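Local coordinates for protein glycosyl hydrolase, family 38 (PDB 5KBP) that probably hydrolyses alpha-mannosidic linkages in glycans, as a bacterial family 38 glycoside hydrolase expected to depend on a bound metal ion, at residues Lys244-Ala247 and Leu248-Leu252; Arg31-Glu34 and Leu35-Val39; Gly758-Gly761 and Tyr762-Thr765. All coordinates share one frame; numbering follows the deposited sequence.

The three contacts are local and follow one another along the chain in the order 2, 1, 3. Contacts 1 and 2 are short runs of two helices, 242-252 and 25-45, within the family 38 N-terminal region; their centres are 25 Å apart and their nearest atoms about 13 Å. Contact 3 is a turn in the loop between strands 745-753 and 772-783, and its nearest atoms come within about 10 Å of contact 2. Contacts 2 and 3 both touch the second subunit. Contact 1, 47 Å from the chain centre, does not; it lies instead beside F253 and Y256, which bind calcium in a structure of this protein, though none is bound to this chain here.

Contact 1. Residues Lys244-Ala247 and Leu248-Leu252; sequences KAIA and LANEL
I246 and N250, one helical turn apart, lie side by side and point the same way, with CG2 of I246 4.0 Å from ND2 of N250. The branch of I246 that does the touching is the methyl set anti to the backbone N, which brings it alongside the carboxamide, while CG1 takes the position anti to the carbonyl carbon (chi1 -68°). The amide of N250 leans back over the preceding turn, where its ND2 lies 3.3 Å from O of I246 at an angle too poor for a hydrogen bond. That carbonyl is taken by the backbone N of N250, at 3.1 Å with a nearly straight N-H...O angle of 166°. The OD1 end accepts a hydrogen bond from the backbone N of F258 in strand 256-260. F258 also packs against I246 and A249, so this flank of the helix is fastened to the strand by apolar and polar contacts together. L248 is turned to helix 204-219, where it meets A207. Backbone N atoms of L248, A249 and E251 bond back to O of K244, A245 and A247. The i to i+4 ladder and the like-pointing pair are those of an alpha-helix, amphipathic in setting buried A245, I246 and A249 against exposed K244, A247 and E251; it flanks strand 256-260 near F253 and Y256, seen to bind calcium in a structure of this protein, though none is bound to this chain.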
loop_
_atom_site.group_PDB
_atom_site.type_symbol
_atom_site.label_atom_id
_atom_site.label_comp_id
_atom_site.label_asym_id
_atom_site.label_seq_id
_atom_site.Cartn_x
_atom_site.Cartn_y
_atom_site.Cartn_z
ATOM N N LYS A 244 -6.963 -15.563 39.216
ATOM C CA LYS A 244 -7.822 -16.496 39.939
ATOM C C LYS A 244 -7.434 -17.943 39.663
ATOM O O LYS A 244 -7.384 -18.764 40.587
ATOM C CB LYS A 244 -9.283 -16.254 39.563
ATOM C CG LYS A 244 -10.268 -17.224 40.195
ATOM C CD LYS A 244 -11.684 -16.930 39.733
ATOM C CE LYS A 244 -12.684 -17.891 40.351
ATOM N NZ LYS A 244 -14.076 -17.586 39.919
ATOM N N ALA A 245 -7.156 -18.275 38.400
ATOM C CA ALA A 245 -6.848 -19.658 38.049
ATOM C C ALA A 245 -5.539 -20.121 38.677
ATOM O O ALA A 245 -5.403 -21.291 39.053
ATOM C CB ALA A 245 -6.796 -19.812 36.532
ATOM N N ILE A 246 -4.566 -19.217 38.803
ATOM C CA ILE A 246 -3.277 -19.594 39.375
ATOM C C ILE A 246 -3.406 -19.842 40.873
ATOM O O ILE A 246 -2.802 -20.775 41.415
ATOM C CB ILE A 246 -2.225 -18.516 39.056
ATOM C CG1 ILE A 246 -1.916 -18.511 37.556
ATOM C CG2 ILE A 246 -0.955 -18.738 39.864
ATOM C CD1 ILE A 246 -0.908 -17.469 37.142
ATOM N N ALA A 247 -4.195 -19.017 41.567
ATOM C CA ALA A 247 -4.415 -19.233 42.993
ATOM C C ALA A 247 -5.171 -20.532 43.246
ATOM O O ALA A 247 -4.905 -21.230 44.231
ATOM C CB ALA A 247 -5.166 -18.048 43.597
ATOM N N LEU A 248 -6.122 -20.867 42.371
ATOM C CA LEU A 248 -6.826 -22.139 42.496
ATOM C C LEU A 248 -5.875 -23.316 42.316
ATOM O O LEU A 248 -5.996 -24.334 43.009
ATOM C CB LEU A 248 -7.965 -22.212 41.479
ATOM C CG LEU A 248 -8.686 -23.555 41.350
ATOM C CD1 LEU A 248 -9.449 -23.890 42.626
ATOM C CD2 LEU A 248 -9.607 -23.563 40.137
ATOM N N ALA A 249 -4.919 -23.193 41.393
ATOM C CA ALA A 249 -3.974 -24.278 41.159
ATOM C C ALA A 249 -3.084 -24.509 42.374
ATOM O O ALA A 249 -2.832 -25.658 42.756
ATOM C CB ALA A 249 -3.129 -23.983 39.918
ATOM N N ASN A 250 -2.597 -23.430 42.995
ATOM C CA ASN A 250 -1.827 -23.574 44.227
ATOM C C ASN A 250 -2.665 -24.190 45.337
ATOM O O ASN A 250 -2.133 -24.899 46.200
ATOM C CB ASN A 250 -1.280 -22.216 44.670
ATOM C CG ASN A 250 -0.130 -21.738 43.806
ATOM O OD1 ASN A 250 0.810 -22.485 43.537
ATOM N ND2 ASN A 250 -0.200 -20.487 43.367
ATOM N N GLU A 251 -3.975 -23.936 45.329
ATOM C CA GLU A 251 -4.851 -24.497 46.351
ATOM C C GLU A 251 -5.093 -25.984 46.119
ATOM O O GLU A 251 -5.170 -26.762 47.076
ATOM C CB GLU A 251 -6.173 -23.729 46.366
ATOM C CG GLU A 251 -7.295 -24.398 47.136
ATOM C CD GLU A 251 -8.643 -23.771 46.847
ATOM O OE1 GLU A 251 -8.686 -22.778 46.090
ATOM O OE2 GLU A 251 -9.661 -24.271 47.369
ATOM N N LEU A 252 -5.195 -26.400 44.855
ATOM C CA LEU A 252 -5.569 -27.779 44.554
ATOM C C LEU A 252 -4.373 -28.725 44.584
ATOM O O LEU A 252 -4.508 -29.877 45.008
ATOM C CB LEU A 252 -6.263 -27.852 43.194
ATOM C CG LEU A 252 -7.605 -27.127 43.080
ATOM C CD1 LEU A 252 -8.347 -27.546 41.819
ATOM C CD2 LEU A 252 -8.454 -27.373 44.317
#

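Contact 2. Residues Arg31-Glu34 and Leu35-Val39; sequences RLIE and LVDNV
L32, L35 and V36 form the apolar side of one turn of the alpha-helix 25-45, in the i to i+3 and i to i+4 spacing that puts residues on a common flank. CD1 of L32 is the shared atom, 4.3 Å from CD2 of L35 and 4.4 Å from CG2 of V36. L32 brings this methyl round to its neighbours with CG anti to the backbone N (chi1 -176°). This buried flank is covered by helix 59-65, where I60 and D63 meet L32, and Y64 touches both I33 and V36. The backbone beneath is regular: N of V36 bonds to O of L32 at 3.0 Å and 173°, and L35, D37 and N38 bond likewise to R31, I33 and E34.

The other flank is partly exposed, and its polar ends bond outside the turn. D37 lies alongside I33, pointing the same way, with OD2 3.7 Å from CG2 of I33. OD2 also comes 3.1 Å from O of I33, a close approach of two acceptors and not a bond. Its OD1 is held by a hydrogen bond from Y64 and a salt bridge to R68, two contacts that would favour a charged carboxylate. E34 extends to the second subunit, where K478 of that chain pairs with OE1, while E385 of the same chain brings a like charge near OE2. R31 pairs with E27 and packs on L476 of the second subunit. At the far end of the turn, ND2 of N38 folds back to 3.1 Å from O of E34, an approach too bent for a hydrogen bond.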
loop_
_atom_site.group_PDB
_atom_site.type_symbol
_atom_site.label_atom_id
_atom_site.label_comp_id
_atom_site.label_asym_id
_atom_site.label_seq_id
_atom_site.Cartn_x
_atom_site.Cartn_y
_atom_site.Cartn_z
ATOM N N ARG A 31 -7.726 -5.779 16.283
ATOM C CA ARG A 31 -7.759 -6.740 17.377
ATOM C C ARG A 31 -6.522 -6.636 18.259
ATOM O O ARG A 31 -6.573 -7.015 19.434
ATOM C CB ARG A 31 -7.908 -8.157 16.826
ATOM C CG ARG A 31 -9.313 -8.460 16.330
ATOM C CD ARG A 31 -9.394 -9.777 15.580
ATOM N NE ARG A 31 -10.772 -10.086 15.208
ATOM C CZ ARG A 31 -11.365 -9.653 14.100
ATOM N NH1 ARG A 31 -10.702 -8.885 13.244
ATOM N NH2 ARG A 31 -12.625 -9.987 13.845
ATOM N N LEU A 32 -5.413 -6.125 17.718
ATOM C CA LEU A 32 -4.245 -5.851 18.547
ATOM C C LEU A 32 -4.533 -4.733 19.540
ATOM O O LEU A 32 -4.030 -4.752 20.669
ATOM C CB LEU A 32 -3.047 -5.494 17.667
ATOM C CG LEU A 32 -1.720 -5.270 18.394
ATOM C CD1 LEU A 32 -1.249 -6.556 19.051
ATOM C CD2 LEU A 32 -0.655 -4.723 17.450
ATOM N N ILE A 33 -5.344 -3.751 19.137
ATOM C CA ILE A 33 -5.704 -2.663 20.041
ATOM C C ILE A 33 -6.504 -3.200 21.219
ATOM O O ILE A 33 -6.293 -2.797 22.368
ATOM C CB ILE A 33 -6.481 -1.572 19.281
ATOM C CG1 ILE A 33 -5.723 -1.161 18.017
ATOM C CG2 ILE A 33 -6.721 -0.367 20.177
ATOM C CD1 ILE A 33 -4.344 -0.610 18.285
ATOM N N GLU A 34 -7.436 -4.119 20.950
ATOM C CA GLU A 34 -8.218 -4.720 22.025
ATOM C C GLU A 34 -7.328 -5.500 22.986
ATOM O O GLU A 34 -7.520 -5.442 24.206
ATOM C CB GLU A 34 -9.298 -5.631 21.443
ATOM C CG GLU A 34 -10.398 -4.897 20.692
ATOM C CD GLU A 34 -11.424 -5.838 20.092
ATOM O OE1 GLU A 34 -11.157 -7.058 20.037
ATOM O OE2 GLU A 34 -12.497 -5.359 19.672
ATOM N N LEU A 35 -6.345 -6.230 22.452
ATOM C CA LEU A 35 -5.468 -7.030 23.300
ATOM C C LEU A 35 -4.653 -6.148 24.239
ATOM O O LEU A 35 -4.628 -6.375 25.454
ATOM C CB LEU A 35 -4.544 -7.888 22.435
ATOM C CG LEU A 35 -3.434 -8.629 23.183
ATOM C CD1 LEU A 35 -4.015 -9.673 24.119
ATOM C CD2 LEU A 35 -2.459 -9.265 22.209
ATOM N N VAL A 36 -3.981 -5.132 23.691
ATOM C CA VAL A 36 -3.135 -4.273 24.516
ATOM C C VAL A 36 -3.974 -3.461 25.495
ATOM O O VAL A 36 -3.539 -3.201 26.624
ATOM C CB VAL A 36 -2.264 -3.372 23.621
ATOM C CG1 VAL A 36 -1.423 -2.419 24.465
ATOM C CG2 VAL A 36 -1.371 -4.222 22.728
ATOM N N ASP A 37 -5.182 -3.053 25.096
ATOM C CA ASP A 37 -6.073 -2.373 26.032
ATOM C C ASP A 37 -6.368 -3.249 27.242
ATOM O O ASP A 37 -6.383 -2.766 28.381
ATOM C CB ASP A 37 -7.376 -1.973 25.341
ATOM C CG ASP A 37 -7.215 -0.773 24.431
ATOM O OD1 ASP A 37 -6.212 -0.044 24.574
ATOM O OD2 ASP A 37 -8.102 -0.554 23.579
ATOM N N ASN A 38 -6.600 -4.543 27.016
ATOM C CA ASN A 38 -6.911 -5.452 28.113
ATOM C C ASN A 38 -5.679 -5.808 28.936
ATOM O O ASN A 38 -5.792 -6.021 30.147
ATOM C CB ASN A 38 -7.571 -6.721 27.571
ATOM C CG ASN A 38 -8.966 -6.466 27.030
ATOM O OD1 ASN A 38 -9.694 -5.613 27.538
ATOM N ND2 ASN A 38 -9.345 -7.203 25.993
ATOM N N VAL A 39 -4.503 -5.880 28.306
ATOM C CA VAL A 39 -3.283 -6.156 29.060
ATOM C C VAL A 39 -2.957 -4.992 29.987
ATOM O O VAL A 39 -2.631 -5.190 31.164
ATOM C CB VAL A 39 -2.118 -6.465 28.103
ATOM C CG1 VAL A 39 -0.806 -6.540 28.872
ATOM C CG2 VAL A 39 -2.375 -7.766 27.366
#

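Contact 3. Residues Gly758-Gly761 and Tyr762-Thr765; sequences GDWG and YFAT
The indole of W760 receives the rim of the F763 ring on one face: CZ of F763 stands 3.3 Å above the indole plane, displaced toward its border, and touches CZ2 of W760 at 3.4 Å. The six-membered ring of the indole and the phenyl ring have centroids 5.0 Å apart and planes inclined at 67°, an edge-to-face (T-shaped) pair in which phenylalanine supplies the edge. At the edge of the indole, in its plane, lies OD2 of D759; at the edge of the phenyl ring, near its plane, lies O of G758. The CA of G761 approaches F763 obliquely, 3.8 Å from CE1, so the ring packs along the turn backbone as well as against the indole.

W760 gets there with CG between its backbone N and carbonyl carbon (chi1 61°), which carries the indole to F763. Around it the aromatic cluster is larger: W21 and Y22 of the same chain make edge-to-face pairs with the indole, as does Y474 of the second subunit, and R482 of that subunit adds a cation-pi contact. NE1 of W760 is buried with no polar partner in the model.

The backbone is tied by one water, which accepts from N of G758 and N of F763 and donates to O of G761, at 2.7 Å for each of the three atoms. F763 is also linked by a backbone hydrogen bond to L757. G758 to G761 form a type II' beta turn in the loop between strands 745-753 and 772-783, with D759 at its second position at positive phi (62°); the water joins this turn to the following F763, and its W760 enters an aromatic cluster at the subunit interface.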
loop_
_atom_site.group_PDB
_atom_site.type_symbol
_atom_site.label_atom_id
_atom_site.label_comp_id
_atom_site.label_asym_id
_atom_site.label_seq_id
_atom_site.Cartn_x
_atom_site.Cartn_y
_atom_site.Cartn_z
ATOM N N GLY A 758 -4.054 -22.457 3.012
ATOM C CA GLY A 758 -3.797 -23.733 3.650
ATOM C C GLY A 758 -3.931 -23.692 5.158
ATOM O O GLY A 758 -4.779 -22.973 5.697
ATOM N N ASP A 759 -3.105 -24.481 5.846
ATOM C CA ASP A 759 -2.985 -24.480 7.308
ATOM C C ASP A 759 -4.325 -24.873 7.922
ATOM O O ASP A 759 -4.849 -25.944 7.573
ATOM C CB ASP A 759 -2.418 -23.129 7.754
ATOM C CG ASP A 759 -1.837 -23.176 9.154
ATOM O OD1 ASP A 759 -0.655 -23.558 9.296
ATOM O OD2 ASP A 759 -2.556 -22.831 10.116
ATOM N N TRP A 760 -4.913 -24.069 8.807
ATOM C CA TRP A 760 -6.018 -24.503 9.653
ATOM C C TRP A 760 -7.394 -24.321 9.023
ATOM O O TRP A 760 -8.399 -24.582 9.693
ATOM C CB TRP A 760 -5.974 -23.759 10.995
ATOM C CG TRP A 760 -6.113 -22.265 10.876
ATOM C CD1 TRP A 760 -5.111 -21.366 10.648
ATOM C CD2 TRP A 760 -7.319 -21.498 10.992
ATOM N NE1 TRP A 760 -5.620 -20.091 10.607
ATOM C CE2 TRP A 760 -6.972 -20.144 10.817
ATOM C CE3 TRP A 760 -8.659 -21.827 11.223
ATOM C CZ2 TRP A 760 -7.916 -19.119 10.867
ATOM C CZ3 TRP A 760 -9.594 -20.807 11.270
ATOM C CH2 TRP A 760 -9.218 -19.472 11.093
ATOM N N GLY A 761 -7.477 -23.896 7.771
ATOM C CA GLY A 761 -8.780 -23.706 7.168
ATOM C C GLY A 761 -8.678 -23.536 5.671
ATOM O O GLY A 761 -7.630 -23.774 5.067
ATOM N N TYR A 762 -9.796 -23.125 5.075
ATOM C CA TYR A 762 -9.862 -22.831 3.650
ATOM C C TYR A 762 -9.854 -21.320 3.457
ATOM O O TYR A 762 -10.793 -20.631 3.869
ATOM C CB TYR A 762 -11.106 -23.443 3.007
ATOM C CG TYR A 762 -11.355 -22.943 1.602
ATOM C CD1 TYR A 762 -10.435 -23.179 0.589
ATOM C CD2 TYR A 762 -12.508 -22.234 1.289
ATOM C CE1 TYR A 762 -10.655 -22.721 -0.699
ATOM C CE2 TYR A 762 -12.736 -21.774 0.002
ATOM C CZ TYR A 762 -11.807 -22.020 -0.986
ATOM O OH TYR A 762 -12.029 -21.565 -2.266
ATOM N N PHE A 763 -8.796 -20.814 2.829
ATOM C CA PHE A 763 -8.670 -19.398 2.492
ATOM C C PHE A 763 -8.220 -19.319 1.037
ATOM O O PHE A 763 -7.043 -19.538 0.735
ATOM C CB PHE A 763 -7.689 -18.687 3.419
ATOM C CG PHE A 763 -8.016 -18.830 4.877
ATOM C CD1 PHE A 763 -7.508 -19.887 5.614
ATOM C CD2 PHE A 763 -8.827 -17.904 5.514
ATOM C CE1 PHE A 763 -7.804 -20.020 6.957
ATOM C CE2 PHE A 763 -9.126 -18.032 6.856
ATOM C CZ PHE A 763 -8.615 -19.092 7.577
ATOM N N ALA A 764 -9.156 -19.017 0.143
ATOM C CA ALA A 764 -8.832 -18.902 -1.272
ATOM C C ALA A 764 -7.896 -17.723 -1.503
ATOM O O ALA A 764 -8.154 -16.608 -1.038
ATOM C CB ALA A 764 -10.107 -18.739 -2.098
ATOM N N THR A 765 -6.799 -17.977 -2.215
ATOM C CA THR A 765 -5.799 -16.961 -2.543
ATOM C C THR A 765 -5.513 -17.046 -4.038
ATOM O O THR A 765 -4.493 -17.609 -4.458
ATOM C CB THR A 765 -4.524 -17.145 -1.718
ATOM O OG1 THR A 765 -4.058 -18.497 -1.842
ATOM C CG2 THR A 765 -4.790 -16.840 -0.250
HETATM O O HOH W 1 -6.709 -22.561 2.791
#